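Local coordinates for coelenterazine-binding protein with bound coelenterazine (Renilla muelleri, PDB 2HPS) that binds the luciferin coelenterazine and makes it available to luciferase and oxygen only when calcium is bound, at residues V41-I46 with L105-C110; A126-Q129 with D134-D137. One frame throughout, in Å; residues are numbered along the deposited sequence.

Overall arrangement
The two contacts meet at F127. Contact 2 (126-129 with 134-137) supplies this ring, which packs against both helices of contact 1 (41-46 with 105-110). F127 CZ lies 3.9 Å from I43 CG1. F127 CE1 lies 3.8 Å from C110 CB. M107 touches the ring as well. The contact centres are about 14 Å apart. Both border the coelenterazine pocket. Contact 1 reaches it through M107: the nearest atoms of the M107 side chain and the ligand are about 4 Å apart. Contact 2 reaches it through F127, L128 and L135. Contact 1 joins EF-hand 1 to EF-hand 3, while contact 2 lies where EF-hand 3 passes into EF-hand 4.

Contact 1 of 2, residues V41-I46 with L105-C110; sequences VRIAKI and LIMYDC
This is a small, buried, apolar helix-helix contact, in which I43 of helix 33-47 packs against M107 and C110 of helix 102-111. The buried area is 158 Å², summed over both sides. The nearest CA atoms, those of I43 and C110, are 7.3 Å apart, and side chains alone make the contact.

I43 points toward the other helix and uses both branches. Its CG2 methyl meets the sulfur of C110, with I43 CG2 and C110 SG 3.5 Å apart. Its longer branch runs to M107, where I43 CD1 lies 4.0 Å from M107 CG. With chi1 at -73°, CG1 of I43 lies beside the backbone N and CG2 anti to it. The branches therefore diverge, CG2 to C110 and CD1, at the end of an extended chain, to M107. M107 and C110 are one helical turn apart, so the two branches of I43 touch successive turns. The M107 side chain crosses that of I43 at about a right angle. M107 is modelled as selenomethionine. It belongs to the coelenterazine pocket.

Helix 33-47 follows the loop of EF-hand 1, and helix 102-111 leads into that of EF-hand 3. The contact thus joins two EF-hands that are distant in sequence. The C110 side chain is about 7 Å from that of D112, a probable calcium ligand in the loop that follows; no metal is bound there in this structure.

Other helices cover the surroundings. I43 also touches T57 and F61 of helix 51-68 and V131 of helix 121-131. On the far side of helix 102-111, Y108 OH is hydrogen-bonded to I155 O, and the Y108 ring meets that of F160.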
loop_
_atom_site.group_PDB
_atom_site.type_symbol
_atom_site.label_atom_id
_atom_site.label_comp_id
_atom_site.label_asym_id
_atom_site.label_seq_id
_atom_site.Cartn_x
_atom_site.Cartn_y
_atom_site.Cartn_z
ATOM N N VAL A 41 -13.005 2.836 -0.385
ATOM C CA VAL A 41 -14.302 2.633 0.278
ATOM C C VAL A 41 -14.184 1.718 1.514
ATOM O O VAL A 41 -14.794 1.967 2.564
ATOM C CB VAL A 41 -15.357 2.076 -0.716
ATOM C CG1 VAL A 41 -16.586 1.540 0.031
ATOM C CG2 VAL A 41 -15.756 3.163 -1.726
ATOM N N ARG A 42 -13.400 0.649 1.389
ATOM C CA ARG A 42 -13.183 -0.232 2.526
ATOM C C ARG A 42 -12.462 0.508 3.665
ATOM O O ARG A 42 -12.777 0.298 4.846
ATOM C CB ARG A 42 -12.426 -1.484 2.079
ATOM C CG ARG A 42 -13.285 -2.419 1.186
ATOM C CD ARG A 42 -12.452 -3.646 0.837
ATOM N NE ARG A 42 -13.213 -4.654 0.095
ATOM C CZ ARG A 42 -12.644 -5.722 -0.450
ATOM N NH1 ARG A 42 -11.331 -5.881 -0.330
ATOM N NH2 ARG A 42 -13.375 -6.618 -1.119
ATOM N N ILE A 43 -11.506 1.367 3.293
ATOM C CA ILE A 43 -10.744 2.168 4.264
ATOM C C ILE A 43 -11.701 3.084 5.039
ATOM O O ILE A 43 -11.693 3.121 6.273
ATOM C CB ILE A 43 -9.612 2.979 3.571
ATOM C CG1 ILE A 43 -8.471 2.049 3.154
ATOM C CG2 ILE A 43 -9.070 4.099 4.507
ATOM C CD1 ILE A 43 -7.494 2.651 2.153
ATOM N N ALA A 44 -12.559 3.788 4.306
ATOM C CA ALA A 44 -13.512 4.724 4.921
ATOM C C ALA A 44 -14.467 4.006 5.892
ATOM O O ALA A 44 -14.816 4.529 6.959
ATOM C CB ALA A 44 -14.292 5.447 3.826
ATOM N N LYS A 45 -14.899 2.811 5.518
ATOM C CA LYS A 45 -15.832 2.043 6.350
ATOM C C LYS A 45 -15.213 1.616 7.684
ATOM O O LYS A 45 -15.799 1.846 8.750
ATOM C CB LYS A 45 -16.360 0.829 5.575
ATOM C CG LYS A 45 -17.467 0.065 6.294
ATOM C CD LYS A 45 -18.078 -0.987 5.349
ATOM C CE LYS A 45 -19.497 -1.372 5.741
ATOM N NZ LYS A 45 -20.063 -2.276 4.681
ATOM N N ILE A 46 -14.029 1.009 7.646
ATOM C CA ILE A 46 -13.421 0.503 8.877
ATOM C C ILE A 46 -13.027 1.673 9.801
ATOM O O ILE A 46 -13.171 1.574 11.016
ATOM C CB ILE A 46 -12.215 -0.460 8.598
ATOM C CG1 ILE A 46 -11.692 -1.093 9.894
ATOM C CG2 ILE A 46 -11.086 0.249 7.845
ATOM C CD1 ILE A 46 -12.643 -2.075 10.530
ATOM N N LEU A 105 0.243 7.562 4.593
ATOM C CA LEU A 105 0.014 8.318 5.831
ATOM C C LEU A 105 -1.477 8.510 6.124
ATOM O O LEU A 105 -1.898 8.499 7.295
ATOM C CB LEU A 105 0.746 9.666 5.789
ATOM C CG LEU A 105 2.277 9.541 5.911
ATOM C CD1 LEU A 105 2.994 10.875 5.688
ATOM C CD2 LEU A 105 2.699 8.902 7.257
ATOM N N ILE A 106 -2.278 8.670 5.067
ATOM C CA ILE A 106 -3.741 8.634 5.223
ATOM C C ILE A 106 -4.178 7.291 5.806
ATOM O O ILE A 106 -4.944 7.252 6.783
ATOM C CB ILE A 106 -4.480 8.943 3.900
ATOM C CG1 ILE A 106 -4.256 10.412 3.521
ATOM C CG2 ILE A 106 -5.995 8.591 3.998
ATOM C CD1 ILE A 106 -4.965 10.817 2.237
HETATM N N MSE A 107 -3.661 6.192 5.244
HETATM C CA MSE A 107 -3.968 4.869 5.778
HETATM C C MSE A 107 -3.515 4.716 7.217
HETATM O O MSE A 107 -4.251 4.185 8.035
HETATM C CB MSE A 107 -3.388 3.767 4.908
HETATM C CG MSE A 107 -3.942 3.832 3.513
HETATM SE SE MSE A 107 -3.247 2.375 2.399
HETATM C CE MSE A 107 -3.767 1.209 3.118
ATOM N N TYR A 108 -2.316 5.206 7.539
ATOM C CA TYR A 108 -1.844 5.104 8.920
ATOM C C TYR A 108 -2.809 5.806 9.880
ATOM O O TYR A 108 -3.158 5.249 10.936
ATOM C CB TYR A 108 -0.402 5.629 9.087
ATOM C CG TYR A 108 0.115 5.381 10.492
ATOM C CD1 TYR A 108 0.778 4.199 10.807
ATOM C CD2 TYR A 108 -0.134 6.297 11.519
ATOM C CE1 TYR A 108 1.228 3.942 12.108
ATOM C CE2 TYR A 108 0.302 6.059 12.829
ATOM C CZ TYR A 108 0.988 4.884 13.113
ATOM O OH TYR A 108 1.421 4.616 14.393
ATOM N N ASP A 109 -3.228 7.027 9.535
ATOM C CA ASP A 109 -4.205 7.758 10.357
ATOM C C ASP A 109 -5.472 6.931 10.592
ATOM O O ASP A 109 -6.046 6.964 11.680
ATOM C CB ASP A 109 -4.592 9.072 9.701
ATOM C CG ASP A 109 -3.532 10.151 9.879
ATOM O OD1 ASP A 109 -2.546 9.900 10.605
ATOM O OD2 ASP A 109 -3.710 11.245 9.310
ATOM N N CYS A 110 -5.916 6.210 9.554
ATOM C CA CYS A 110 -7.116 5.368 9.669
ATOM C C CYS A 110 -6.915 4.207 10.649
ATOM O O CYS A 110 -7.848 3.824 11.371
ATOM C CB CYS A 110 -7.548 4.873 8.287
ATOM S SG CYS A 110 -8.154 6.190 7.215
#

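Contact 2 of 2, residues A126-Q129 with D134-D137; sequences AFLQ and DLTD. With CTZ (c2-hydroxy-coelenterazine), chain B.
D137 OD1 is held from two sources: a hydrogen bond from Q129 NE2 and a salt bridge from K125 NZ. The Q129 NE2 to D137 OD1 bond is 2.8 Å long and nearly straight (170°). It lies in the amide plane and uses the anti lone pair of the carboxylate oxygen. The amide and carboxylate planes are turned 52° from each other. Q129 is extended beyond CG (chi2 -176°), which carries its amide out to the linker. There Q129 NE2 also gives a more bent bond to L135 O, at 3.0 Å. K125 NZ bonds Q129 OE1 as well, so both ends of the amide are engaged and its rotation is fixed. A leucine in place of Q129 would probably leave L135 O and D137 OD1 without this amide donor and K125 without its bond to the amide oxygen.

Beside this polar group, L128 CG packs on L135 CD1 at 3.8 Å. The two leucines cross at about a right angle and both reach the bound c2-hydroxy-coelenterazine. L135 CD2 is 3.6 Å from C21 of the ligand's hydroxyphenyl ring, and L128 CD1 is 3.7 Å from C6 of its central ring system. F127 CE2 lies 3.8 Å from C29 of the benzyl ring.

The contact ties helix 121-131 of EF-hand 3 to the linker before helix 137-147 of EF-hand 4. T136, at the N-cap of helix 137-147, bonds K139 N through its OG1, and L128 and Q129 both touch A140 on that helix.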
loop_
_atom_site.group_PDB
_atom_site.type_symbol
_atom_site.label_atom_id
_atom_site.label_comp_id
_atom_site.label_asym_id
_atom_site.label_seq_id
_atom_site.Cartn_x
_atom_site.Cartn_y
_atom_site.Cartn_z
ATOM N N ALA A 126 -7.397 -5.267 12.443
ATOM C CA ALA A 126 -8.758 -4.868 12.039
ATOM C C ALA A 126 -8.727 -4.097 10.726
ATOM O O ALA A 126 -9.552 -4.339 9.822
ATOM C CB ALA A 126 -9.433 -4.032 13.131
ATOM N N PHE A 127 -7.757 -3.190 10.608
ATOM C CA PHE A 127 -7.619 -2.397 9.388
ATOM C C PHE A 127 -7.213 -3.261 8.186
ATOM O O PHE A 127 -7.839 -3.220 7.119
ATOM C CB PHE A 127 -6.638 -1.232 9.581
ATOM C CG PHE A 127 -6.405 -0.435 8.324
ATOM C CD1 PHE A 127 -7.215 0.654 8.019
ATOM C CD2 PHE A 127 -5.401 -0.800 7.426
ATOM C CE1 PHE A 127 -7.017 1.376 6.848
ATOM C CE2 PHE A 127 -5.189 -0.080 6.257
ATOM C CZ PHE A 127 -6.009 1.006 5.970
ATOM N N LEU A 128 -6.172 -4.060 8.371
ATOM C CA LEU A 128 -5.655 -4.874 7.289
ATOM C C LEU A 128 -6.686 -5.888 6.785
ATOM O O LEU A 128 -6.798 -6.120 5.586
ATOM C CB LEU A 128 -4.365 -5.573 7.722
ATOM C CG LEU A 128 -3.695 -6.383 6.627
ATOM C CD1 LEU A 128 -3.425 -5.513 5.374
ATOM C CD2 LEU A 128 -2.392 -6.975 7.174
ATOM N N GLN A 129 -7.451 -6.480 7.705
ATOM C CA GLN A 129 -8.478 -7.450 7.307
ATOM C C GLN A 129 -9.755 -6.799 6.761
ATOM O O GLN A 129 -10.588 -7.476 6.150
ATOM C CB GLN A 129 -8.782 -8.398 8.452
ATOM C CG GLN A 129 -7.575 -9.307 8.745
ATOM C CD GLN A 129 -7.884 -10.325 9.815
ATOM O OE1 GLN A 129 -8.499 -9.988 10.828
ATOM N NE2 GLN A 129 -7.477 -11.573 9.593
ATOM N N ASP A 134 -9.769 -11.307 2.676
ATOM C CA ASP A 134 -9.264 -12.620 2.285
ATOM C C ASP A 134 -8.053 -13.045 3.142
ATOM O O ASP A 134 -7.667 -14.225 3.142
ATOM C CB ASP A 134 -8.870 -12.587 0.806
ATOM C CG ASP A 134 -7.848 -11.509 0.508
ATOM O OD1 ASP A 134 -8.135 -10.323 0.795
ATOM O OD2 ASP A 134 -6.747 -11.840 0.006
ATOM N N LEU A 135 -7.445 -12.090 3.855
ATOM C CA LEU A 135 -6.219 -12.339 4.628
ATOM C C LEU A 135 -6.474 -13.017 5.970
ATOM O O LEU A 135 -7.235 -12.497 6.793
ATOM C CB LEU A 135 -5.459 -11.021 4.859
ATOM C CG LEU A 135 -4.926 -10.336 3.588
ATOM C CD1 LEU A 135 -4.353 -8.957 3.907
ATOM C CD2 LEU A 135 -3.901 -11.201 2.871
ATOM N N THR A 136 -5.839 -14.178 6.162
ATOM C CA THR A 136 -5.938 -14.942 7.412
ATOM C C THR A 136 -5.371 -14.149 8.584
ATOM O O THR A 136 -4.513 -13.268 8.405
ATOM C CB THR A 136 -5.145 -16.263 7.333
ATOM O OG1 THR A 136 -3.772 -15.981 7.059
ATOM C CG2 THR A 136 -5.683 -17.161 6.225
ATOM N N ASP A 137 -5.806 -14.506 9.791
ATOM C CA ASP A 137 -5.206 -13.938 11.008
ATOM C C ASP A 137 -3.682 -14.131 11.015
ATOM O O ASP A 137 -2.936 -13.208 11.349
ATOM C CB ASP A 137 -5.831 -14.549 12.269
ATOM C CG ASP A 137 -7.312 -14.277 12.396
ATOM O OD1 ASP A 137 -7.871 -13.406 11.696
ATOM O OD2 ASP A 137 -7.955 -14.959 13.233
HETATM N N1 CTZ B . -2.662 -2.535 1.379
HETATM C C2 CTZ B . -3.782 -2.856 0.677
HETATM C C3 CTZ B . -3.791 -4.319 0.730
HETATM N N4 CTZ B . -2.756 -4.782 1.426
HETATM C C5 CTZ B . -2.369 -6.040 1.723
HETATM C C6 CTZ B . -1.197 -6.221 2.463
HETATM N N7 CTZ B . -0.467 -5.166 2.885
HETATM C C8 CTZ B . -0.835 -3.895 2.613
HETATM C C9 CTZ B . -2.063 -3.693 1.809
HETATM C C10 CTZ B . -4.737 -1.895 0.010
HETATM C C11 CTZ B . -3.951 -1.176 -1.057
HETATM C C12 CTZ B . -3.689 0.186 -0.917
HETATM C C13 CTZ B . -2.956 0.876 -1.874
HETATM C C14 CTZ B . -2.488 0.176 -2.990
HETATM C C15 CTZ B . -2.737 -1.197 -3.136
HETATM C C16 CTZ B . -3.473 -1.879 -2.164
HETATM O O17 CTZ B . -1.768 0.846 -3.925
HETATM O O18 CTZ B . -4.669 -5.093 0.181
HETATM C C19 CTZ B . -0.777 -7.594 2.823
HETATM C C20 CTZ B . -0.975 -8.673 1.958
HETATM C C21 CTZ B . -0.579 -9.953 2.335
HETATM C C22 CTZ B . 0.006 -10.167 3.591
HETATM C C23 CTZ B . 0.195 -9.107 4.466
HETATM C C24 CTZ B . -0.199 -7.819 4.085
HETATM O O25 CTZ B . 0.376 -11.431 3.933
HETATM C C26 CTZ B . -0.030 -2.683 3.047
HETATM C C27 CTZ B . -0.429 -2.308 4.450
HETATM C C28 CTZ B . -1.083 -1.108 4.723
HETATM C C29 CTZ B . -1.428 -0.801 6.040
HETATM C C30 CTZ B . -1.130 -1.707 7.070
HETATM C C31 CTZ B . -0.463 -2.901 6.797
HETATM C C32 CTZ B . -0.106 -3.199 5.480
#